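Local atomic coordinates of putative mannose-1-phosphate guanylyl transferase (Thermus thermophilus, PDB entry 2CU2), a protein that probably transfers a guanylyl group from GTP to mannose 1-phosphate, yielding GDP-mannose. Residues P51-E63 with Y69-G81. Numbering follows the deposited sequence.
Sequences PERTLLAVRRDQE and YADGIRLLLEPLG
Arg-74 and Glu-52 meet where the parallel strands 54-59 and 74-78 begin to pair. From Arg-74 CB, which lies 4.1 Å from Leu-55 CD2, the arginine carries its aliphatic part past the carbonyl of Thr-54, CG near that oxygen. The chain then bends at chi3 (-145°) and turns the guanidinium edge to the backbone oxygen of Glu-52. Arg-74 NE lies 3.0 Å and Arg-74 NH2 3.2 Å from Glu-52 O, which sits slightly off the guanidinium plane. Both N-H bonds to it are distinctly bent, at 142° and 137°. Arginine suits this place because its long aliphatic part can reach across to the residue ahead of strand 54-59 while two nitrogens hold one carbonyl; NH2 also makes a weak bond to Tyr-4, and NH1 a long, weak ion pair with Glu-98.

Onward from Arg-74, backbone bonds alternate between the strands, with Leu-56 and Val-58 each both giving and accepting. On one face Leu-56 and Leu-75 lie side by side, CD2 to CD2 at a tight 3.4 Å, and Ile-73 CG2 packs on Leu-56 CB; helix 37-45 reaches Leu-56 and Ile-73. Farther along, Leu-77 branches between Val-58 and the extended chain of Glu-63, whose carboxylate pairs with Arg-67. On the other face Leu-76 CD1 rests 3.9 Å from Leu-55 CB, and helix 83-98 covers both leucines.

At the far end Arg-59, bent at chi2 and chi3, turns one guanidinium face to Gly-81 N, which lies 3.4 Å above the plane over its centre. This beta-alpha-beta unit belongs to the nucleotidyl transferase domain, of the GT-A clan: main-chain bonds fix the strand register, branched aliphatics pack on both faces, and arginines engage main-chain groups at either end.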
# COMPACT_ATOMS: atom_id res chain seq x y z
N PRO A 51 13.79 36.49 -10.68
CA PRO A 51 14.35 35.77 -9.55
C PRO A 51 15.16 36.69 -8.62
O PRO A 51 15.12 36.58 -7.41
CB PRO A 51 15.23 34.65 -10.09
CG PRO A 51 14.72 34.33 -11.48
CD PRO A 51 14.06 35.73 -11.90
N GLU A 52 15.92 37.61 -9.24
CA GLU A 52 16.70 38.54 -8.44
C GLU A 52 15.86 39.29 -7.41
O GLU A 52 16.30 39.62 -6.32
CB GLU A 52 17.39 39.52 -9.37
CG GLU A 52 17.92 38.84 -10.63
CD GLU A 52 17.10 39.29 -11.82
OE1 GLU A 52 16.63 40.42 -11.82
OE2 GLU A 52 16.92 38.49 -12.74
N ARG A 53 14.60 39.60 -7.81
CA ARG A 53 13.72 40.37 -6.92
C ARG A 53 12.73 39.47 -6.17
O ARG A 53 11.68 39.90 -5.71
CB ARG A 53 12.97 41.40 -7.76
CG ARG A 53 13.91 42.45 -8.35
CD ARG A 53 13.17 43.57 -9.10
NE ARG A 53 14.11 44.67 -9.39
CZ ARG A 53 13.69 45.67 -10.18
NH1 ARG A 53 12.46 45.67 -10.67
NH2 ARG A 53 14.52 46.67 -10.47
N THR A 54 13.09 38.17 -6.07
CA THR A 54 12.21 37.23 -5.39
C THR A 54 12.82 36.74 -4.07
O THR A 54 13.99 36.37 -4.00
CB THR A 54 11.94 36.05 -6.31
OG1 THR A 54 11.30 36.52 -7.50
CG2 THR A 54 11.02 35.04 -5.62
N LEU A 55 12.02 36.73 -3.01
CA LEU A 55 12.49 36.28 -1.70
C LEU A 55 11.76 34.99 -1.32
O LEU A 55 10.53 34.94 -1.31
CB LEU A 55 12.22 37.37 -0.65
CG LEU A 55 12.65 38.79 -1.04
CD1 LEU A 55 12.07 39.80 -0.06
CD2 LEU A 55 14.17 38.88 -1.07
N LEU A 56 12.53 33.96 -1.02
CA LEU A 56 11.95 32.68 -0.63
C LEU A 56 12.08 32.45 0.86
O LEU A 56 13.16 32.13 1.36
CB LEU A 56 12.65 31.55 -1.39
CG LEU A 56 12.21 30.14 -1.00
CD1 LEU A 56 10.72 29.93 -1.31
CD2 LEU A 56 13.06 29.14 -1.74
N ALA A 57 10.97 32.61 1.58
CA ALA A 57 10.95 32.42 3.03
C ALA A 57 10.70 30.97 3.41
O ALA A 57 9.69 30.36 3.00
CB ALA A 57 9.88 33.31 3.65
N VAL A 58 11.63 30.41 4.18
CA VAL A 58 11.56 29.05 4.71
C VAL A 58 12.19 28.97 6.10
O VAL A 58 12.95 29.83 6.53
CB VAL A 58 12.29 28.12 3.74
CG1 VAL A 58 11.71 28.27 2.34
CG2 VAL A 58 13.76 28.48 3.71
N ARG A 59 11.82 27.90 6.83
CA ARG A 59 12.38 27.72 8.16
C ARG A 59 13.90 27.52 8.11
O ARG A 59 14.46 27.05 7.14
CB ARG A 59 11.71 26.51 8.80
CG ARG A 59 10.32 26.84 9.36
CD ARG A 59 10.40 27.71 10.61
NE ARG A 59 10.77 26.90 11.78
CZ ARG A 59 9.80 26.16 12.35
NH1 ARG A 59 8.57 26.19 11.86
NH2 ARG A 59 10.09 25.37 13.38
N ARG A 60 14.56 27.93 9.21
CA ARG A 60 16.00 27.82 9.28
C ARG A 60 16.47 26.37 9.13
O ARG A 60 17.50 26.07 8.54
CB ARG A 60 16.45 28.38 10.63
CG ARG A 60 17.91 28.03 10.95
CD ARG A 60 18.49 28.92 12.06
NE ARG A 60 18.43 28.24 13.35
CZ ARG A 60 18.17 28.99 14.44
NH1 ARG A 60 17.97 30.29 14.31
NH2 ARG A 60 18.14 28.42 15.65
N ASP A 61 15.69 25.44 9.72
CA ASP A 61 16.13 24.05 9.67
C ASP A 61 15.84 23.39 8.31
O ASP A 61 16.12 22.23 8.08
CB ASP A 61 15.48 23.26 10.81
CG ASP A 61 13.97 23.46 10.80
OD1 ASP A 61 13.38 23.40 11.88
OD2 ASP A 61 13.42 23.65 9.72
N GLN A 62 15.23 24.18 7.40
CA GLN A 62 14.89 23.63 6.09
C GLN A 62 15.78 24.20 4.97
O GLN A 62 15.51 24.05 3.79
CB GLN A 62 13.42 23.94 5.79
CG GLN A 62 12.59 22.68 5.55
CD GLN A 62 12.10 22.15 6.88
OE1 GLN A 62 12.21 20.97 7.20
NE2 GLN A 62 11.52 23.08 7.67
N GLU A 63 16.86 24.89 5.39
CA GLU A 63 17.73 25.50 4.40
C GLU A 63 18.25 24.48 3.38
O GLU A 63 18.43 24.77 2.20
CB GLU A 63 18.91 26.14 5.13
CG GLU A 63 19.76 27.01 4.20
CD GLU A 63 20.87 27.66 4.99
OE1 GLU A 63 21.58 28.48 4.42
OE2 GLU A 63 21.01 27.34 6.17
N TYR A 69 16.78 25.75 -4.65
CA TYR A 69 15.87 26.67 -5.33
C TYR A 69 16.43 28.10 -5.43
O TYR A 69 16.02 28.90 -6.27
CB TYR A 69 14.53 26.67 -4.57
CG TYR A 69 13.82 25.37 -4.76
CD1 TYR A 69 12.99 25.17 -5.86
CD2 TYR A 69 13.92 24.36 -3.79
CE1 TYR A 69 12.29 23.98 -6.01
CE2 TYR A 69 13.22 23.18 -3.94
CZ TYR A 69 12.40 22.99 -5.04
OH TYR A 69 11.75 21.78 -5.22
N ALA A 70 17.38 28.42 -4.53
CA ALA A 70 17.91 29.78 -4.46
C ALA A 70 18.87 30.12 -5.61
O ALA A 70 20.05 30.37 -5.43
CB ALA A 70 18.64 29.94 -3.12
N ASP A 71 18.32 30.13 -6.82
CA ASP A 71 19.11 30.45 -8.01
C ASP A 71 18.68 31.86 -8.42
O ASP A 71 17.70 32.03 -9.15
CB ASP A 71 18.82 29.45 -9.13
CG ASP A 71 19.69 29.67 -10.35
OD1 ASP A 71 19.86 28.72 -11.14
OD2 ASP A 71 20.18 30.81 -10.54
N GLY A 72 19.42 32.85 -7.95
CA GLY A 72 19.10 34.26 -8.13
C GLY A 72 18.09 34.69 -7.08
O GLY A 72 18.07 35.81 -6.59
N ILE A 73 17.20 33.73 -6.77
CA ILE A 73 16.29 33.92 -5.66
C ILE A 73 17.05 33.95 -4.33
O ILE A 73 18.01 33.22 -4.11
CB ILE A 73 15.32 32.74 -5.66
CG1 ILE A 73 14.44 32.79 -6.91
CG2 ILE A 73 14.41 32.79 -4.42
CD1 ILE A 73 13.55 31.55 -7.06
N ARG A 74 16.62 34.87 -3.45
CA ARG A 74 17.24 34.98 -2.14
C ARG A 74 16.43 34.25 -1.06
O ARG A 74 15.21 34.30 -1.03
CB ARG A 74 17.37 36.47 -1.79
CG ARG A 74 17.86 37.31 -2.98
CD ARG A 74 18.11 38.78 -2.59
NE ARG A 74 17.77 39.68 -3.69
CZ ARG A 74 17.72 41.00 -3.42
NH1 ARG A 74 17.97 41.44 -2.20
NH2 ARG A 74 17.42 41.87 -4.40
N LEU A 75 17.16 33.51 -0.20
CA LEU A 75 16.50 32.82 0.92
C LEU A 75 16.31 33.75 2.12
O LEU A 75 17.22 34.44 2.56
CB LEU A 75 17.40 31.64 1.32
CG LEU A 75 17.23 30.43 0.40
CD1 LEU A 75 17.93 29.17 0.93
CD2 LEU A 75 15.76 30.05 0.17
N LEU A 76 15.11 33.73 2.70
CA LEU A 76 14.85 34.45 3.94
C LEU A 76 14.58 33.35 4.94
O LEU A 76 13.50 32.77 4.96
CB LEU A 76 13.62 35.36 3.82
CG LEU A 76 13.78 36.69 3.10
CD1 LEU A 76 12.51 37.49 3.26
CD2 LEU A 76 14.97 37.46 3.68
N LEU A 77 15.58 33.06 5.76
CA LEU A 77 15.47 31.99 6.75
C LEU A 77 14.76 32.44 8.02
O LEU A 77 15.23 33.34 8.71
CB LEU A 77 16.87 31.47 7.08
CG LEU A 77 17.71 31.02 5.88
CD1 LEU A 77 19.09 30.59 6.34
CD2 LEU A 77 17.00 29.88 5.15
N GLU A 78 13.63 31.81 8.30
CA GLU A 78 12.85 32.10 9.50
C GLU A 78 13.40 31.27 10.64
O GLU A 78 13.36 30.04 10.61
CB GLU A 78 11.37 31.76 9.26
CG GLU A 78 10.74 32.48 8.09
CD GLU A 78 9.43 31.86 7.63
OE1 GLU A 78 8.40 32.02 8.33
OE2 GLU A 78 9.41 31.22 6.56
N PRO A 79 13.94 31.93 11.68
CA PRO A 79 14.50 31.22 12.84
C PRO A 79 13.52 30.33 13.59
O PRO A 79 13.91 29.28 14.11
CB PRO A 79 15.04 32.36 13.71
CG PRO A 79 14.17 33.52 13.34
CD PRO A 79 14.06 33.39 11.85
N LEU A 80 12.26 30.74 13.66
CA LEU A 80 11.17 30.00 14.28
C LEU A 80 9.90 30.11 13.44
O LEU A 80 9.79 30.91 12.52
CB LEU A 80 10.93 30.61 15.66
CG LEU A 80 12.17 30.53 16.56
CD1 LEU A 80 11.91 31.11 17.95
CD2 LEU A 80 12.66 29.10 16.76
N GLY A 81 8.94 29.23 13.76
CA GLY A 81 7.65 29.34 13.10
C GLY A 81 6.79 30.44 13.73
O GLY A 81 6.41 30.38 14.89
O HOH W 1 13.82 26.53 12.14